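Local coordinates for protein Alpha/beta hydrolase (Xanthomonas campestris pv. campestris, PDB 2QJW) that is a putative hydrolase of the alpha/beta superfamily that probably cleaves its substrate with a serine nucleophile, its natural substrate being unknown, at residues S81-L93 against M109-P121. Numbering follows the deposited sequence. Where two conformers were deposited one is given.
Sequences SSLGSYIAAQVSL and MGPLPALDAAAVP
Tyr86 reaches from helix 83-92 into the loop 109-121 and touches it from CB to OH. With CG of Tyr86 anti to the backbone N, CB lies within van der Waals range of CE, the methyl of selenomethionine Met109 in its modelled conformer, which approaches Tyr86 CG at 3.6 Å. That methyl sits over one face, 22° off the normal and 3.9 Å from the Tyr86 ring centroid, a CH-pi contact; behind it Met109 SE stands above the face at 4.8 Å from the centroid, a longer Met-aromatic contact. Gln90 CG lies over the opposite face, offset toward the rim. Further out, CD1 touches Leu115 CD1, CD2 meets Met109 CE, CE1 passes Met109 CB, and CE2 and CZ pass Met109 CG. At the tip, Tyr86 OH donates to Pro113 O at 2.6 Å, an oxygen lying in the ring plane; contacts on both faces and at the edge probably restrict rotation of the ring.

Helix 83-92 follows what looks like the nucleophile elbow of an alpha/beta hydrolase: Ser82 sits in the strained turn after strand 76-81 and touches His156, consistent with a Ser-His-Asp triad completed by Asp130. The loop joins the parallel strands 99-103 and 122-127, running beside this helix.

One turn on, Gln90 bends at chi2 to bring NE2 2.9 Å from Ala114 O, which lies in the amide plane of Gln90, although the donor stands above the carbonyl plane. Ala89 CB packs on Leu115 CD1 at 3.6 Å. Near the helix end, Ser92 OG gives its proton to Ala89 O (2.7 Å) and accepts Ala118 N at 3.0 Å, nearly straight at 175°. Beside it, Leu93 lays CD2 against Ala117 C, crossing the side chain of Asp116, whose OD1 is salt-bridged to Arg145.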
loop_
_atom_site.group_PDB
_atom_site.type_symbol
_atom_site.label_atom_id
_atom_site.label_comp_id
_atom_site.label_asym_id
_atom_site.label_seq_id
_atom_site.Cartn_x
_atom_site.Cartn_y
_atom_site.Cartn_z
ATOM N N SER A 81 14.631 7.593 -2.447
ATOM C CA SER A 81 14.698 6.874 -1.179
ATOM C C SER A 81 15.309 7.797 -0.122
ATOM O O SER A 81 16.337 8.394 -0.398
ATOM C CB SER A 81 15.540 5.627 -1.302
ATOM O OG SER A 81 15.587 4.970 -0.050
ATOM N N SER A 82 14.660 7.906 1.044
ATOM C CA SER A 82 15.201 8.640 2.225
ATOM C C SER A 82 15.615 10.069 1.822
ATOM O O SER A 82 14.758 10.836 1.391
ATOM C CB SER A 82 16.295 7.789 2.890
ATOM O OG SER A 82 16.487 8.356 4.203
ATOM N N LEU A 83 16.896 10.447 1.970
ATOM C CA LEU A 83 17.300 11.803 1.589
ATOM C C LEU A 83 16.885 12.121 0.150
ATOM O O LEU A 83 16.526 13.250 -0.158
ATOM C CB LEU A 83 18.788 11.989 1.768
ATOM C CG LEU A 83 19.332 13.405 1.531
ATOM C CD1 LEU A 83 18.623 14.456 2.352
ATOM C CD2 LEU A 83 20.853 13.413 1.782
ATOM N N GLY A 84 16.945 11.090 -0.702
ATOM C CA GLY A 84 16.510 11.235 -2.101
ATOM C C GLY A 84 15.057 11.558 -2.210
ATOM O O GLY A 84 14.646 12.318 -3.098
ATOM N N SER A 85 14.231 10.986 -1.312
ATOM C CA SER A 85 12.831 11.350 -1.283
ATOM C C SER A 85 12.593 12.785 -0.845
ATOM O O SER A 85 11.723 13.449 -1.391
ATOM C CB SER A 85 12.032 10.411 -0.369
ATOM O OG SER A 85 11.988 9.132 -0.930
ATOM N N TYR A 86 13.352 13.198 0.166
ATOM C CA TYR A 86 13.242 14.546 0.669
ATOM C C TYR A 86 13.521 15.511 -0.479
ATOM O O TYR A 86 12.736 16.411 -0.711
ATOM C CB TYR A 86 14.237 14.766 1.769
ATOM C CG TYR A 86 14.252 16.185 2.228
ATOM C CD1 TYR A 86 13.275 16.688 3.076
ATOM C CD2 TYR A 86 15.237 17.043 1.791
ATOM C CE1 TYR A 86 13.269 18.031 3.527
ATOM C CE2 TYR A 86 15.259 18.408 2.210
ATOM C CZ TYR A 86 14.282 18.898 3.075
ATOM O OH TYR A 86 14.335 20.202 3.452
ATOM N N ILE A 87 14.590 15.310 -1.229
ATOM C CA ILE A 87 14.862 16.329 -2.267
ATOM C C ILE A 87 13.887 16.243 -3.461
ATOM O O ILE A 87 13.548 17.251 -4.073
ATOM C CB ILE A 87 16.332 16.327 -2.736
ATOM C CG1 ILE A 87 16.755 15.010 -3.374
ATOM C CG2 ILE A 87 17.238 16.712 -1.556
ATOM C CD1 ILE A 87 18.095 15.104 -4.110
ATOM N N ALA A 88 13.386 15.042 -3.765
ATOM C CA ALA A 88 12.401 14.889 -4.831
ATOM C C ALA A 88 11.174 15.670 -4.473
ATOM O O ALA A 88 10.609 16.415 -5.255
ATOM C CB ALA A 88 12.098 13.379 -5.060
ATOM N N ALA A 89 10.713 15.521 -3.233
ATOM C CA ALA A 89 9.557 16.248 -2.783
ATOM C C ALA A 89 9.753 17.765 -2.823
ATOM O O ALA A 89 8.929 18.462 -3.358
ATOM C CB ALA A 89 9.151 15.747 -1.367
ATOM N N GLN A 90 10.862 18.243 -2.337
ATOM C CA GLN A 90 11.119 19.686 -2.323
ATOM C C GLN A 90 11.197 20.234 -3.773
ATOM O O GLN A 90 10.613 21.289 -4.052
ATOM C CB GLN A 90 12.385 20.055 -1.538
ATOM C CG GLN A 90 12.362 19.673 -0.086
ATOM C CD GLN A 90 11.308 20.418 0.719
ATOM O OE1 GLN A 90 10.771 21.439 0.308
ATOM N NE2 GLN A 90 11.020 19.907 1.876
ATOM N N VAL A 91 11.832 19.465 -4.661
ATOM C CA VAL A 91 11.981 19.897 -6.047
ATOM C C VAL A 91 10.650 19.940 -6.750
ATOM O O VAL A 91 10.448 20.793 -7.615
ATOM C CB VAL A 91 13.054 19.048 -6.796
ATOM C CG1 VAL A 91 12.999 19.254 -8.348
ATOM C CG2 VAL A 91 14.423 19.392 -6.199
ATOM N N SER A 92 9.673 19.084 -6.380
ATOM C CA SER A 92 8.374 19.134 -7.027
ATOM C C SER A 92 7.656 20.484 -6.839
ATOM O O SER A 92 6.773 20.792 -7.612
ATOM C CB SER A 92 7.436 18.023 -6.535
ATOM O OG SER A 92 7.007 18.213 -5.196
ATOM N N LEU A 93 8.044 21.210 -5.793
ATOM C CA LEU A 93 7.549 22.535 -5.423
ATOM C C LEU A 93 8.076 23.614 -6.366
ATOM O O LEU A 93 7.480 24.704 -6.408
ATOM C CB LEU A 93 7.970 22.906 -4.006
ATOM C CG LEU A 93 7.660 22.019 -2.754
ATOM C CD1 LEU A 93 8.492 22.430 -1.522
ATOM C CD2 LEU A 93 6.232 22.093 -2.462
HETATM N N MSE A 109 14.234 17.716 8.671
HETATM C CA MSE A 109 15.574 17.819 8.109
HETATM C C MSE A 109 16.347 18.909 8.853
HETATM O O MSE A 109 16.765 19.882 8.239
HETATM C CB MSE A 109 15.455 18.097 6.600
HETATM C CG MSE A 109 16.760 18.085 5.750
HETATM SE SE MSE A 109 17.716 16.446 5.726
HETATM C CE MSE A 109 16.378 15.255 5.013
ATOM N N GLY A 110 16.430 18.753 10.179
ATOM C CA GLY A 110 17.181 19.651 11.056
ATOM C C GLY A 110 16.810 21.088 10.792
ATOM O O GLY A 110 15.625 21.448 10.804
ATOM N N PRO A 111 17.807 21.933 10.491
ATOM C CA PRO A 111 17.496 23.325 10.194
ATOM C C PRO A 111 16.930 23.580 8.796
ATOM O O PRO A 111 16.523 24.688 8.515
ATOM C CB PRO A 111 18.872 24.004 10.320
ATOM C CG PRO A 111 19.792 22.950 9.891
ATOM C CD PRO A 111 19.259 21.679 10.408
ATOM N N LEU A 112 16.845 22.556 7.935
ATOM C CA LEU A 112 16.264 22.743 6.608
ATOM C C LEU A 112 14.719 22.610 6.663
ATOM O O LEU A 112 14.160 22.126 7.664
ATOM C CB LEU A 112 16.843 21.763 5.564
ATOM C CG LEU A 112 18.275 22.088 5.077
ATOM C CD1 LEU A 112 18.779 21.129 4.014
ATOM C CD2 LEU A 112 18.339 23.536 4.529
ATOM N N PRO A 113 14.035 23.101 5.628
ATOM C CA PRO A 113 12.582 23.007 5.640
ATOM C C PRO A 113 12.032 21.580 5.816
ATOM O O PRO A 113 12.655 20.595 5.373
ATOM C CB PRO A 113 12.185 23.555 4.273
ATOM C CG PRO A 113 13.318 24.439 3.873
ATOM C CD PRO A 113 14.530 23.835 4.448
ATOM N N ALA A 114 10.928 21.500 6.533
ATOM C CA ALA A 114 10.192 20.261 6.699
ATOM C C ALA A 114 9.749 19.767 5.324
ATOM O O ALA A 114 9.650 20.517 4.336
ATOM C CB ALA A 114 8.992 20.494 7.567
ATOM N N LEU A 115 9.548 18.464 5.271
ATOM C CA LEU A 115 9.107 17.830 4.044
ATOM C C LEU A 115 7.840 18.460 3.557
ATOM O O LEU A 115 6.912 18.643 4.309
ATOM C CB LEU A 115 8.825 16.369 4.306
ATOM C CG LEU A 115 8.488 15.437 3.110
ATOM C CD1 LEU A 115 9.686 15.222 2.146
ATOM C CD2 LEU A 115 7.920 14.153 3.622
ATOM N N ASP A 116 7.802 18.777 2.248
ATOM C CA ASP A 116 6.606 19.278 1.570
ATOM C C ASP A 116 6.711 18.832 0.128
ATOM O O ASP A 116 7.762 18.448 -0.326
ATOM C CB ASP A 116 6.483 20.793 1.721
ATOM C CG ASP A 116 5.108 21.328 1.415
ATOM O OD1 ASP A 116 4.146 20.583 1.382
ATOM O OD2 ASP A 116 5.016 22.565 1.313
ATOM N N ALA A 117 5.605 18.955 -0.592
ATOM C CA ALA A 117 5.497 18.479 -1.943
ATOM C C ALA A 117 4.384 19.220 -2.689
ATOM O O ALA A 117 3.438 19.706 -2.090
ATOM C CB ALA A 117 5.231 16.969 -1.950
ATOM N N ALA A 118 4.489 19.211 -4.012
ATOM C CA ALA A 118 3.444 19.737 -4.875
ATOM C C ALA A 118 2.191 18.906 -4.692
ATOM O O ALA A 118 2.231 17.715 -4.333
ATOM C CB ALA A 118 3.910 19.624 -6.305
ATOM N N ALA A 119 1.068 19.502 -5.038
ATOM C CA ALA A 119 -0.249 18.889 -4.927
ATOM C C ALA A 119 -0.568 18.029 -6.137
ATOM O O ALA A 119 -1.561 18.220 -6.816
ATOM C CB ALA A 119 -1.296 19.974 -4.702
ATOM N N VAL A 120 0.267 17.033 -6.377
ATOM C CA VAL A 120 0.202 16.079 -7.446
ATOM C C VAL A 120 0.093 14.652 -6.858
ATOM O O VAL A 120 0.203 14.493 -5.646
ATOM C CB VAL A 120 1.434 16.213 -8.334
ATOM C CG1 VAL A 120 1.511 17.676 -8.876
ATOM C CG2 VAL A 120 2.748 15.854 -7.625
ATOM N N PRO A 121 -0.149 13.634 -7.688
ATOM C CA PRO A 121 -0.199 12.260 -7.109
ATOM C C PRO A 121 1.097 11.911 -6.366
ATOM O O PRO A 121 2.194 12.140 -6.893
ATOM C CB PRO A 121 -0.398 11.407 -8.297
ATOM C CG PRO A 121 -1.081 12.334 -9.322
ATOM C CD PRO A 121 -0.477 13.650 -9.125
#